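PDB 6SBF: MstE from Scytonema sp. PCC 10023, which probably cyclises isoprenoid chains into polycyclic scaffolds on the route to merosterols, as a monodomain type II (class II) terpene cyclase. Local coordinates for residues 25-30 with 303-308; 29-34 with 351-356; 34-39 with 43-48; 82-87 with 116-121. The protein carries 1 engineered substitution. All coordinates share one frame; numbering follows the deposited sequence. Where two conformers were deposited one is given.

Helix 18-37 carries the first segment of three contacts. Residues 25-30 pair with the loop 303-308 in contact 1, and 29-34 pair with helix 350-363 in contact 2. Both close very long loops. They share N29 and A30 and the same starting stretch, but contact 2 ends further along. W305 N and T353 OG1 join them. Contact 3 closes a short turn at the C-terminal end of the same helix. Contact 4 then joins helices 75-90 and 109-121. Contacts 3 and 4 follow in series, both within the spans of contacts 1 and 2, and touch through R39, G43 and W44 against Q83 and L87. Contact 2 ties the first helix to the last; contacts 3 and 4 join early elements.

Contact 1: residues 25-30 with 303-308; sequences SNSINA and GSWVSS
G303 and W305 belong to a QW motif, the repeat named in squalene-hopene cyclases and their relatives, and both meet helix 18-37 here. The backbone of G303 lies against the last turn of segment 25-30. Its CA is 3.7 Å from A30 O and 3.9 Å from A30 CB. A side chain at G303 would run into A30 O. At a phi of 97° a CB would also crowd the preceding carbonyl oxygen.

W305 makes the second touch. Its ring reaches back toward the helix and presents its benzo edge to S27. S27 OG stands near the ring plane, 3.5 Å from W305 CH2 and 3.6 Å from W305 CZ2. Having OG anti to its own N (chi1 168°) brings the hydroxyl to this edge. No hydrogen bond crosses between the segments.

The polar groups are served by the rest of the QW motif. Q299 bonds S27 OG through OE1 and G303 O through NE2, and W305 NE1 bonds L295 O in the last turn of helix 282-298. The glutamine therefore holds the turn before the tryptophan and also ties it to helix 18-37. Helix 350-363 packs on the same group, with V356 on W305 and L360 on S27. A30 is partly exposed, and a glycerol, probably from the crystallisation liquor, is bound about 4 Å from its side chain.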
loop_
_atom_site.group_PDB
_atom_site.type_symbol
_atom_site.label_atom_id
_atom_site.label_comp_id
_atom_site.label_asym_id
_atom_site.label_seq_id
_atom_site.Cartn_x
_atom_site.Cartn_y
_atom_site.Cartn_z
ATOM N N SER A 25 14.549 5.030 -16.766
ATOM C CA SER A 25 13.478 5.140 -17.801
ATOM C C SER A 25 13.148 3.740 -18.327
ATOM O O SER A 25 11.973 3.393 -18.430
ATOM C CB SER A 25 13.874 6.064 -18.930
ATOM O OG SER A 25 14.113 7.366 -18.411
ATOM N N ASN A 26 14.167 2.998 -18.721
ATOM C CA ASN A 26 13.964 1.673 -19.360
ATOM C C ASN A 26 13.245 0.721 -18.388
ATOM O O ASN A 26 12.333 -0.032 -18.801
ATOM C CB ASN A 26 15.272 1.127 -19.906
ATOM C CG ASN A 26 15.771 1.919 -21.118
ATOM O OD1 ASN A 26 15.014 2.749 -21.650
ATOM N ND2 ASN A 26 17.044 1.752 -21.452
ATOM N N SER A 27 13.673 0.751 -17.138
ATOM C CA SER A 27 13.106 -0.103 -16.067
ATOM C C SER A 27 11.661 0.251 -15.832
ATOM O O SER A 27 10.758 -0.620 -15.837
ATOM C CB SER A 27 13.892 0.117 -14.781
ATOM O OG SER A 27 13.227 -0.466 -13.655
ATOM N N ILE A 28 11.386 1.547 -15.690
ATOM C CA ILE A 28 9.995 2.022 -15.487
ATOM C C ILE A 28 9.130 1.578 -16.682
ATOM O O ILE A 28 8.011 1.132 -16.494
ATOM C CB ILE A 28 9.989 3.522 -15.208
ATOM C CG1 ILE A 28 10.586 3.828 -13.833
ATOM C CG2 ILE A 28 8.584 4.106 -15.416
ATOM C CD1 ILE A 28 11.072 5.243 -13.680
ATOM N N ASN A 29 9.621 1.822 -17.890
ATOM C CA ASN A 29 8.817 1.490 -19.064
ATOM C C ASN A 29 8.519 0.007 -19.193
ATOM O O ASN A 29 7.403 -0.381 -19.552
ATOM C CB ASN A 29 9.452 2.029 -20.354
ATOM C CG ASN A 29 9.487 3.558 -20.357
ATOM O OD1 ASN A 29 8.618 4.182 -19.755
ATOM N ND2 ASN A 29 10.440 4.112 -21.082
ATOM N N ALA A 30 9.499 -0.817 -18.853
ATOM C CA ALA A 30 9.291 -2.283 -18.909
ATOM C C ALA A 30 8.242 -2.690 -17.866
ATOM O O ALA A 30 7.401 -3.564 -18.147
ATOM C CB ALA A 30 10.595 -3.027 -18.702
ATOM N N GLY A 303 9.868 -7.329 -16.887
ATOM C CA GLY A 303 9.592 -5.992 -16.339
ATOM C C GLY A 303 9.061 -6.017 -14.922
ATOM O O GLY A 303 8.950 -4.959 -14.322
ATOM N N SER A 304 8.675 -7.179 -14.390
ATOM C CA SER A 304 8.133 -7.309 -13.030
ATOM C C SER A 304 9.269 -7.405 -12.001
ATOM O O SER A 304 10.429 -7.604 -12.357
ATOM C CB SER A 304 7.253 -8.511 -12.934
ATOM O OG SER A 304 8.008 -9.727 -13.024
ATOM N N TRP A 305 8.882 -7.246 -10.757
ATOM C CA TRP A 305 9.765 -7.616 -9.639
ATOM C C TRP A 305 9.126 -8.832 -8.939
ATOM O O TRP A 305 7.911 -8.992 -8.960
ATOM C CB TRP A 305 9.963 -6.471 -8.641
ATOM C CG TRP A 305 10.940 -5.450 -9.089
ATOM C CD1 TRP A 305 12.249 -5.398 -8.799
ATOM C CD2 TRP A 305 10.690 -4.349 -9.998
ATOM N NE1 TRP A 305 12.875 -4.418 -9.478
ATOM C CE2 TRP A 305 11.930 -3.722 -10.188
ATOM C CE3 TRP A 305 9.575 -3.812 -10.627
ATOM C CZ2 TRP A 305 12.086 -2.581 -11.005
ATOM C CZ3 TRP A 305 9.699 -2.674 -11.409
ATOM C CH2 TRP A 305 10.942 -2.074 -11.579
ATOM N N VAL A 306 9.965 -9.641 -8.278
ATOM C CA VAL A 306 9.592 -10.797 -7.413
ATOM C C VAL A 306 8.518 -10.352 -6.420
ATOM O O VAL A 306 8.741 -9.400 -5.683
ATOM C CB VAL A 306 10.855 -11.415 -6.766
ATOM C CG1 VAL A 306 10.532 -12.475 -5.756
ATOM C CG2 VAL A 306 11.801 -11.981 -7.815
ATOM N N SER A 307 7.421 -11.096 -6.320
ATOM C CA SER A 307 6.366 -10.888 -5.320
ATOM C C SER A 307 6.946 -10.861 -3.921
ATOM O O SER A 307 7.678 -11.812 -3.531
ATOM C CB SER A 307 5.370 -11.927 -5.407
ATOM O OG SER A 307 4.826 -11.950 -6.714
ATOM N N SER A 308 6.572 -9.842 -3.168
ATOM C CA SER A 308 6.948 -9.747 -1.746
ATOM C C SER A 308 5.949 -8.944 -0.955
ATOM O O SER A 308 6.273 -8.493 0.143
ATOM C CB SER A 308 8.400 -9.281 -1.570
ATOM O OG SER A 308 8.589 -8.001 -2.175
#

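Contact 2: residues 29-34 with 351-356; sequences NAAVAF and FTTATV
T353 on helix 350-363 lays its methyl against A31 and F34 of helix 18-37. This joins the first and last helices of the chain, in a fold described as an alpha6-alpha6 barrel. The tight part is small and apolar. T353 CG2 is 4.0 Å from A31 CB and 4.0 Å from F34 CD2. The two residues sit nearly one turn apart on the helix, and the methyl reaches both. It meets the F34 ring obliquely. T353 OG1 is turned beside its own N (chi1 -65°), and this leaves CG2 to do the touching. The hydroxyl bonds S349 O one turn back and takes the W305 N-H from the neighbouring loop. Both T353 and A31 are buried.

Toward A33 and F34 the contact opens to solvent. A33 is exposed and makes no contact with 351-356, and F34 itself keeps part of its surface open. The far side of helix 350-363 is by contrast buried, with F351 among the rings of F48, W60 and Y64. There T355 OG1 bonds Y64 OH and also donates to F351 O at 2.8 Å. T355 N reaches F351 O as well, at 3.2 Å, from the opposite face of the carbonyl plane.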
loop_
_atom_site.group_PDB
_atom_site.type_symbol
_atom_site.label_atom_id
_atom_site.label_comp_id
_atom_site.label_asym_id
_atom_site.label_seq_id
_atom_site.Cartn_x
_atom_site.Cartn_y
_atom_site.Cartn_z
ATOM N N ASN A 29 9.621 1.822 -17.890
ATOM C CA ASN A 29 8.817 1.490 -19.064
ATOM C C ASN A 29 8.519 0.007 -19.193
ATOM O O ASN A 29 7.403 -0.381 -19.552
ATOM C CB ASN A 29 9.452 2.029 -20.354
ATOM C CG ASN A 29 9.487 3.558 -20.357
ATOM O OD1 ASN A 29 8.618 4.182 -19.755
ATOM N ND2 ASN A 29 10.440 4.112 -21.082
ATOM N N ALA A 30 9.499 -0.817 -18.853
ATOM C CA ALA A 30 9.291 -2.283 -18.909
ATOM C C ALA A 30 8.242 -2.690 -17.866
ATOM O O ALA A 30 7.401 -3.564 -18.147
ATOM C CB ALA A 30 10.595 -3.027 -18.702
ATOM N N ALA A 31 8.250 -2.053 -16.704
ATOM C CA ALA A 31 7.273 -2.368 -15.649
ATOM C C ALA A 31 5.884 -1.906 -16.044
ATOM O O ALA A 31 4.894 -2.610 -15.775
ATOM C CB ALA A 31 7.731 -1.776 -14.369
ATOM N N VAL A 32 5.818 -0.697 -16.626
ATOM C CA VAL A 32 4.501 -0.209 -17.063
ATOM C C VAL A 32 3.946 -1.166 -18.142
ATOM O O VAL A 32 2.730 -1.481 -18.111
ATOM C CB VAL A 32 4.630 1.222 -17.590
ATOM C CG1 VAL A 32 3.405 1.650 -18.368
ATOM C CG2 VAL A 32 4.940 2.180 -16.445
ATOM N N ALA A 33 4.790 -1.593 -19.087
ATOM C CA ALA A 33 4.273 -2.523 -20.126
ATOM C C ALA A 33 3.777 -3.825 -19.450
ATOM O O ALA A 33 2.706 -4.378 -19.802
ATOM C CB ALA A 33 5.347 -2.834 -21.150
ATOM N N PHE A 34 4.551 -4.365 -18.508
ATOM C CA PHE A 34 4.117 -5.586 -17.774
ATOM C C PHE A 34 2.766 -5.354 -17.123
ATOM O O PHE A 34 1.842 -6.162 -17.258
ATOM C CB PHE A 34 5.158 -5.963 -16.715
ATOM C CG PHE A 34 4.701 -7.028 -15.744
ATOM C CD1 PHE A 34 4.790 -8.368 -16.071
ATOM C CD2 PHE A 34 4.110 -6.674 -14.553
ATOM C CE1 PHE A 34 4.302 -9.330 -15.200
ATOM C CE2 PHE A 34 3.627 -7.641 -13.679
ATOM C CZ PHE A 34 3.691 -8.956 -14.037
ATOM N N PHE A 351 0.936 -6.290 -7.566
ATOM C CA PHE A 351 0.934 -5.371 -6.412
ATOM C C PHE A 351 2.378 -4.936 -6.155
ATOM O O PHE A 351 2.638 -3.714 -5.969
ATOM C CB PHE A 351 0.284 -6.068 -5.219
ATOM C CG PHE A 351 -0.262 -5.145 -4.154
ATOM C CD1 PHE A 351 0.532 -4.669 -3.117
ATOM C CD2 PHE A 351 -1.571 -4.709 -4.237
ATOM C CE1 PHE A 351 -0.053 -3.890 -2.135
ATOM C CE2 PHE A 351 -2.140 -3.924 -3.267
ATOM C CZ PHE A 351 -1.383 -3.534 -2.183
ATOM N N THR A 352 3.332 -5.858 -6.102
ATOM C CA THR A 352 4.744 -5.512 -5.870
ATOM C C THR A 352 5.269 -4.624 -6.996
ATOM O O THR A 352 5.925 -3.632 -6.718
ATOM C CB THR A 352 5.596 -6.791 -5.690
ATOM O OG1 THR A 352 5.175 -7.548 -4.546
ATOM C CG2 THR A 352 7.053 -6.439 -5.487
ATOM N N THR A 353 5.064 -5.047 -8.227
ATOM C CA THR A 353 5.626 -4.294 -9.359
ATOM C C THR A 353 5.101 -2.848 -9.383
ATOM O O THR A 353 5.890 -1.942 -9.636
ATOM C CB THR A 353 5.321 -5.056 -10.656
ATOM O OG1 THR A 353 6.021 -6.312 -10.623
ATOM C CG2 THR A 353 5.841 -4.307 -11.863
ATOM N N ALA A 354 3.820 -2.673 -9.144
ATOM C CA ALA A 354 3.276 -1.305 -9.126
ATOM C C ALA A 354 3.942 -0.475 -8.034
ATOM O O ALA A 354 4.193 0.717 -8.231
ATOM C CB ALA A 354 1.781 -1.377 -8.964
ATOM N N THR A 355 4.151 -1.085 -6.874
ATOM C CA THR A 355 4.804 -0.377 -5.771
ATOM C C THR A 355 6.201 0.051 -6.176
ATOM O O THR A 355 6.618 1.222 -5.916
ATOM C CB THR A 355 4.840 -1.286 -4.544
ATOM O OG1 THR A 355 3.558 -1.816 -4.195
ATOM C CG2 THR A 355 5.374 -0.526 -3.357
ATOM N N VAL A 356 6.983 -0.863 -6.705
ATOM C CA VAL A 356 8.364 -0.582 -7.089
ATOM C C VAL A 356 8.382 0.526 -8.138
ATOM O O VAL A 356 9.183 1.494 -8.011
ATOM C CB VAL A 356 9.146 -1.819 -7.548
ATOM C CG1 VAL A 356 10.514 -1.429 -8.059
ATOM C CG2 VAL A 356 9.176 -2.881 -6.431
#

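Contact 3: residues 34-39 with 43-48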
loop_
_atom_site.group_PDB
_atom_site.type_symbol
_atom_site.label_atom_id
_atom_site.label_comp_id
_atom_site.label_asym_id
_atom_site.label_seq_id
_atom_site.Cartn_x
_atom_site.Cartn_y
_atom_site.Cartn_z
ATOM N N PHE A 34 4.551 -4.365 -18.508
ATOM C CA PHE A 34 4.117 -5.586 -17.774
ATOM C C PHE A 34 2.766 -5.354 -17.123
ATOM O O PHE A 34 1.842 -6.162 -17.258
ATOM C CB PHE A 34 5.158 -5.963 -16.715
ATOM C CG PHE A 34 4.701 -7.028 -15.744
ATOM C CD1 PHE A 34 4.790 -8.368 -16.071
ATOM C CD2 PHE A 34 4.110 -6.674 -14.553
ATOM C CE1 PHE A 34 4.302 -9.330 -15.200
ATOM C CE2 PHE A 34 3.627 -7.641 -13.679
ATOM C CZ PHE A 34 3.691 -8.956 -14.037
ATOM N N LEU A 35 2.613 -4.204 -16.440
ATOM C CA LEU A 35 1.377 -3.962 -15.708
ATOM C C LEU A 35 0.215 -3.801 -16.688
ATOM O O LEU A 35 -0.884 -4.301 -16.382
ATOM C CB LEU A 35 1.529 -2.756 -14.803
ATOM C CG LEU A 35 2.420 -2.944 -13.598
ATOM C CD1 LEU A 35 2.749 -1.644 -12.929
ATOM C CD2 LEU A 35 1.771 -3.835 -12.571
ATOM N N LEU A 36 0.371 -3.066 -17.789
ATOM C CA LEU A 36 -0.777 -2.871 -18.694
ATOM C C LEU A 36 -1.172 -4.205 -19.329
ATOM O O LEU A 36 -2.385 -4.477 -19.466
ATOM C CB LEU A 36 -0.477 -1.816 -19.746
ATOM C CG LEU A 36 -0.284 -0.414 -19.186
ATOM C CD1 LEU A 36 0.191 0.516 -20.282
ATOM C CD2 LEU A 36 -1.561 0.090 -18.565
ATOM N N GLU A 37 -0.180 -5.020 -19.696
ATOM C CA GLU A 37 -0.472 -6.355 -20.301
ATOM C C GLU A 37 -1.155 -7.293 -19.296
ATOM O O GLU A 37 -1.887 -8.194 -19.709
ATOM C CB GLU A 37 0.801 -6.969 -20.877
ATOM C CG GLU A 37 0.609 -8.335 -21.499
ATOM C CD GLU A 37 -0.405 -8.427 -22.605
ATOM O OE1 GLU A 37 -0.990 -9.522 -22.768
ATOM O OE2 GLU A 37 -0.604 -7.414 -23.299
ATOM N N ALA A 38 -0.910 -7.098 -18.010
ATOM C CA ALA A 38 -1.351 -8.031 -16.946
ATOM C C ALA A 38 -2.818 -7.847 -16.600
ATOM O O ALA A 38 -3.353 -8.665 -15.846
ATOM C CB ALA A 38 -0.467 -7.877 -15.710
ATOM N N ARG A 39 -3.517 -6.842 -17.115
ATOM C CA ARG A 39 -4.967 -6.651 -16.886
ATOM C C ARG A 39 -5.739 -7.834 -17.496
ATOM O O ARG A 39 -5.300 -8.391 -18.547
ATOM C CB ARG A 39 -5.407 -5.315 -17.502
ATOM C CG ARG A 39 -4.802 -4.129 -16.797
ATOM C CD ARG A 39 -5.139 -2.820 -17.460
ATOM N NE ARG A 39 -4.512 -2.692 -18.760
ATOM C CZ ARG A 39 -4.769 -1.742 -19.625
ATOM N NH1 ARG A 39 -4.151 -1.800 -20.789
ATOM N NH2 ARG A 39 -5.579 -0.754 -19.279
ATOM N N GLY A 43 -10.398 -5.616 -17.958
ATOM C CA GLY A 43 -9.419 -4.561 -17.738
ATOM C C GLY A 43 -8.963 -4.424 -16.285
ATOM O O GLY A 43 -8.184 -3.521 -16.020
ATOM N N TRP A 44 -9.440 -5.257 -15.379
ATOM C CA TRP A 44 -8.997 -5.165 -13.965
ATOM C C TRP A 44 -7.544 -5.600 -13.808
ATOM O O TRP A 44 -7.117 -6.563 -14.438
ATOM C CB TRP A 44 -9.870 -6.088 -13.106
ATOM C CG TRP A 44 -11.308 -5.709 -12.992
ATOM C CD1 TRP A 44 -12.356 -6.253 -13.677
ATOM C CD2 TRP A 44 -11.889 -4.745 -12.111
ATOM N NE1 TRP A 44 -13.539 -5.683 -13.288
ATOM C CE2 TRP A 44 -13.278 -4.747 -12.320
ATOM C CE3 TRP A 44 -11.352 -3.821 -11.218
ATOM C CZ2 TRP A 44 -14.135 -3.910 -11.623
ATOM C CZ3 TRP A 44 -12.197 -2.994 -10.520
ATOM C CH2 TRP A 44 -13.576 -3.039 -10.718
ATOM N N TRP A 45 -6.857 -5.003 -12.832
ATOM C CA TRP A 45 -5.708 -5.645 -12.189
ATOM C C TRP A 45 -6.177 -6.540 -11.032
ATOM O O TRP A 45 -7.003 -6.110 -10.239
ATOM C CB TRP A 45 -4.778 -4.561 -11.643
ATOM C CG TRP A 45 -4.012 -3.832 -12.704
ATOM C CD1 TRP A 45 -3.045 -4.334 -13.504
ATOM C CD2 TRP A 45 -4.107 -2.434 -13.042
ATOM N NE1 TRP A 45 -2.569 -3.375 -14.373
ATOM C CE2 TRP A 45 -3.199 -2.207 -14.085
ATOM C CE3 TRP A 45 -4.865 -1.354 -12.561
ATOM C CZ2 TRP A 45 -3.081 -0.942 -14.685
ATOM C CZ3 TRP A 45 -4.760 -0.095 -13.152
ATOM C CH2 TRP A 45 -3.838 0.100 -14.181
ATOM N N GLN A 46 -5.693 -7.773 -11.063
ATOM C CA GLN A 46 -6.061 -8.773 -10.065
ATOM C C GLN A 46 -4.809 -9.240 -9.330
ATOM O O GLN A 46 -3.776 -9.454 -9.931
ATOM C CB GLN A 46 -6.633 -10.020 -10.733
ATOM C CG GLN A 46 -7.977 -9.823 -11.374
ATOM C CD GLN A 46 -8.461 -11.127 -11.975
ATOM O OE1 GLN A 46 -7.965 -11.536 -12.998
ATOM N NE2 GLN A 46 -9.362 -11.785 -11.306
ATOM N N ASP A 47 -4.965 -9.479 -8.020
ATOM C CA ASP A 47 -3.850 -10.094 -7.261
ATOM C C ASP A 47 -4.408 -10.578 -5.946
ATOM O O ASP A 47 -5.446 -10.153 -5.514
ATOM C CB ASP A 47 -2.649 -9.173 -7.082
ATOM C CG ASP A 47 -1.313 -9.814 -7.413
ATOM O OD1 ASP A 47 -1.215 -11.084 -7.217
ATOM O OD2 ASP A 47 -0.360 -9.100 -7.792
ATOM N N PHE A 48 -3.596 -11.440 -5.294
ATOM C CA PHE A 48 -3.907 -12.134 -4.039
ATOM C C PHE A 48 -4.967 -13.191 -4.275
ATOM O O PHE A 48 -5.779 -13.091 -5.197
ATOM C CB PHE A 48 -4.272 -11.192 -2.896
ATOM C CG PHE A 48 -3.187 -10.192 -2.547
ATOM C CD1 PHE A 48 -2.169 -10.541 -1.670
ATOM C CD2 PHE A 48 -3.180 -8.917 -3.111
ATOM C CE1 PHE A 48 -1.159 -9.629 -1.387
ATOM C CE2 PHE A 48 -2.156 -8.038 -2.802
ATOM C CZ PHE A 48 -1.161 -8.383 -1.923
HETATM O O HOH W 1 -4.936 -8.716 -13.696
#
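W45 places its CG anti to its carbonyl carbon (chi1 -73°), R39 does the same, and the two side chains run side by side, pointing the same way. A bend at chi3 (-68°) then turns the R39 guanidinium back to its own helix. R39 CG sits over one face of the W45 five-membered ring in a CH-pi contact, 3.7 Å from the centroid. R39 NE donates to L36 O at 2.9 Å, in the carbonyl plane and on a lone pair. L36 CD2 lies over the centre of one guanidinium face.

The one direct hydrogen bond across the contact runs from W45 NE1 to L35 O, at 2.8 Å and 161° at the hydrogen. The acceptor lies in the ring plane, but the donor stands well above the carbonyl plane. L36 CD2 reaches the ring edge, 4.3 Å from W45 CZ2. A leucine in place of W45 is likely to leave L35 O without this donor and the R39 chain without the flat face it rests on. A water bridges the backbones, donating to A38 O (2.7 Å) and W44 O (3.2 Å) and accepting from Q46 N (2.9 Å). The spacing from F34 through G43 to W45, with R39 at the glutamine position, and the indole bond to a carbonyl near the helix end are consistent with a variant QW motif of the squalene-hopene cyclase family.

Contact 4: residues 82-87 with 116-121; sequences MQAWEL and LQLAAA
L118 of helix 109-121 points at A84 of helix 75-90. Its CG is anti to the backbone N (chi1 177°), which sends the branch toward the other helix, where CD2 meets A84 CB at 3.9 Å. The same methyl lies 4.3 Å from W85 N. L81 and L88 of helix 75-90 also touch L118, and T67 of helix 59-69 lies against it.

A119 follows with the closest approach. Its CB is 3.7 Å from both W85 CZ3 and W85 CH2. The methyl sits over one face of the six-membered ring, 3.9 Å from the centroid, in a CH-pi contact. A124 and S127 from the loop beyond touch the indole too. Replacing W85 with a serine would probably open a gap under the A119 methyl and cost the helices their main apolar link at this point.

All four touching residues are buried. The axes of segments 82-87 and 116-121 pass 9.7 Å apart, with their N-to-C directions at 132°. Small alanines against a leucine and a tryptophan thus join two successive helices of the alpha6-alpha6 barrel.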
loop_
_atom_site.group_PDB
_atom_site.type_symbol
_atom_site.label_atom_id
_atom_site.label_comp_id
_atom_site.label_asym_id
_atom_site.label_seq_id
_atom_site.Cartn_x
_atom_site.Cartn_y
_atom_site.Cartn_z
ATOM N N MET A 82 -8.275 6.081 -16.223
ATOM C CA MET A 82 -9.678 6.461 -16.508
ATOM C C MET A 82 -10.525 5.177 -16.648
ATOM O O MET A 82 -11.629 5.121 -16.120
ATOM C CB MET A 82 -9.692 7.296 -17.792
ATOM C CG MET A 82 -9.083 8.654 -17.607
ATOM S SD MET A 82 -10.320 9.721 -16.895
ATOM C CE MET A 82 -11.101 10.264 -18.421
ATOM N N GLN A 83 -9.994 4.164 -17.339
ATOM C CA GLN A 83 -10.714 2.894 -17.506
ATOM C C GLN A 83 -10.891 2.198 -16.142
ATOM O O GLN A 83 -11.952 1.662 -15.842
ATOM C CB GLN A 83 -10.008 1.964 -18.490
ATOM C CG GLN A 83 -10.618 0.522 -18.433
ATOM C CD GLN A 83 -10.051 -0.439 -19.458
ATOM O OE1 GLN A 83 -10.611 -0.606 -20.539
ATOM N NE2 GLN A 83 -8.929 -1.069 -19.124
ATOM N N ALA A 84 -9.854 2.221 -15.312
ATOM C CA ALA A 84 -9.938 1.603 -13.976
ATOM C C ALA A 84 -11.045 2.287 -13.155
ATOM O O ALA A 84 -11.792 1.591 -12.455
ATOM C CB ALA A 84 -8.602 1.704 -13.272
ATOM N N TRP A 85 -11.143 3.616 -13.248
ATOM C CA TRP A 85 -12.200 4.308 -12.501
ATOM C C TRP A 85 -13.569 3.935 -13.062
ATOM O O TRP A 85 -14.517 3.758 -12.295
ATOM C CB TRP A 85 -11.956 5.832 -12.565
ATOM C CG TRP A 85 -13.024 6.660 -11.966
ATOM C CD1 TRP A 85 -13.817 7.569 -12.606
ATOM C CD2 TRP A 85 -13.480 6.651 -10.594
ATOM N NE1 TRP A 85 -14.717 8.088 -11.745
ATOM C CE2 TRP A 85 -14.543 7.573 -10.487
ATOM C CE3 TRP A 85 -13.094 5.952 -9.435
ATOM C CZ2 TRP A 85 -15.218 7.811 -9.299
ATOM C CZ3 TRP A 85 -13.753 6.214 -8.277
ATOM C CH2 TRP A 85 -14.813 7.097 -8.199
ATOM N N GLU A 86 -13.687 3.816 -14.376
ATOM C CA GLU A 86 -14.972 3.378 -14.951
ATOM C C GLU A 86 -15.338 1.969 -14.452
ATOM O O GLU A 86 -16.526 1.736 -14.134
ATOM C CB GLU A 86 -14.902 3.407 -16.484
ATOM C CG GLU A 86 -14.867 4.811 -17.045
ATOM C CD GLU A 86 -16.032 5.757 -16.742
ATOM O OE1 GLU A 86 -17.180 5.283 -16.664
ATOM O OE2 GLU A 86 -15.773 6.988 -16.581
ATOM N N LEU A 87 -14.353 1.068 -14.341
ATOM C CA LEU A 87 -14.626 -0.282 -13.771
ATOM C C LEU A 87 -15.115 -0.166 -12.317
ATOM O O LEU A 87 -16.092 -0.835 -11.952
ATOM C CB LEU A 87 -13.362 -1.147 -13.854
ATOM C CG LEU A 87 -12.994 -1.538 -15.298
ATOM C CD1 LEU A 87 -11.650 -2.268 -15.315
ATOM C CD2 LEU A 87 -14.044 -2.411 -15.936
ATOM N N LEU A 116 -10.592 6.229 -3.787
ATOM C CA LEU A 116 -10.686 7.697 -3.716
ATOM C C LEU A 116 -9.392 8.367 -4.145
ATOM O O LEU A 116 -9.476 9.479 -4.749
ATOM C CB LEU A 116 -11.242 8.124 -2.367
ATOM C CG LEU A 116 -12.693 7.766 -2.105
ATOM C CD1 LEU A 116 -13.029 7.976 -0.631
ATOM C CD2 LEU A 116 -13.622 8.630 -2.975
ATOM N N GLN A 117 -8.231 7.812 -3.856
ATOM C CA GLN A 117 -6.964 8.360 -4.358
ATOM C C GLN A 117 -6.990 8.282 -5.883
ATOM O O GLN A 117 -6.540 9.200 -6.582
ATOM C CB GLN A 117 -5.771 7.630 -3.749
ATOM C CG GLN A 117 -5.577 7.879 -2.260
ATOM C CD GLN A 117 -4.229 7.371 -1.804
ATOM O OE1 GLN A 117 -3.192 7.874 -2.231
ATOM N NE2 GLN A 117 -4.222 6.366 -0.915
ATOM N N LEU A 118 -7.431 7.153 -6.424
ATOM C CA LEU A 118 -7.508 6.992 -7.881
ATOM C C LEU A 118 -8.506 8.013 -8.462
ATOM O O LEU A 118 -8.203 8.641 -9.498
ATOM C CB LEU A 118 -7.867 5.553 -8.236
ATOM C CG LEU A 118 -8.046 5.297 -9.737
ATOM C CD1 LEU A 118 -6.892 5.708 -10.613
ATOM C CD2 LEU A 118 -8.359 3.852 -10.000
ATOM N N ALA A 119 -9.639 8.171 -7.823
ATOM C CA ALA A 119 -10.653 9.155 -8.270
ATOM C C ALA A 119 -9.997 10.532 -8.382
ATOM O O ALA A 119 -10.223 11.232 -9.383
ATOM C CB ALA A 119 -11.835 9.181 -7.341
ATOM N N ALA A 120 -9.180 10.929 -7.422
ATOM C CA ALA A 120 -8.530 12.246 -7.476
ATOM C C ALA A 120 -7.654 12.321 -8.723
ATOM O O ALA A 120 -7.617 13.400 -9.401
ATOM C CB ALA A 120 -7.784 12.539 -6.203
ATOM N N ALA A 121 -6.912 11.288 -9.048
ATOM C CA ALA A 121 -5.991 11.319 -10.210
ATOM C C ALA A 121 -6.740 11.499 -11.524
ATOM O O ALA A 121 -6.157 12.016 -12.481
ATOM C CB ALA A 121 -5.161 10.050 -10.231
#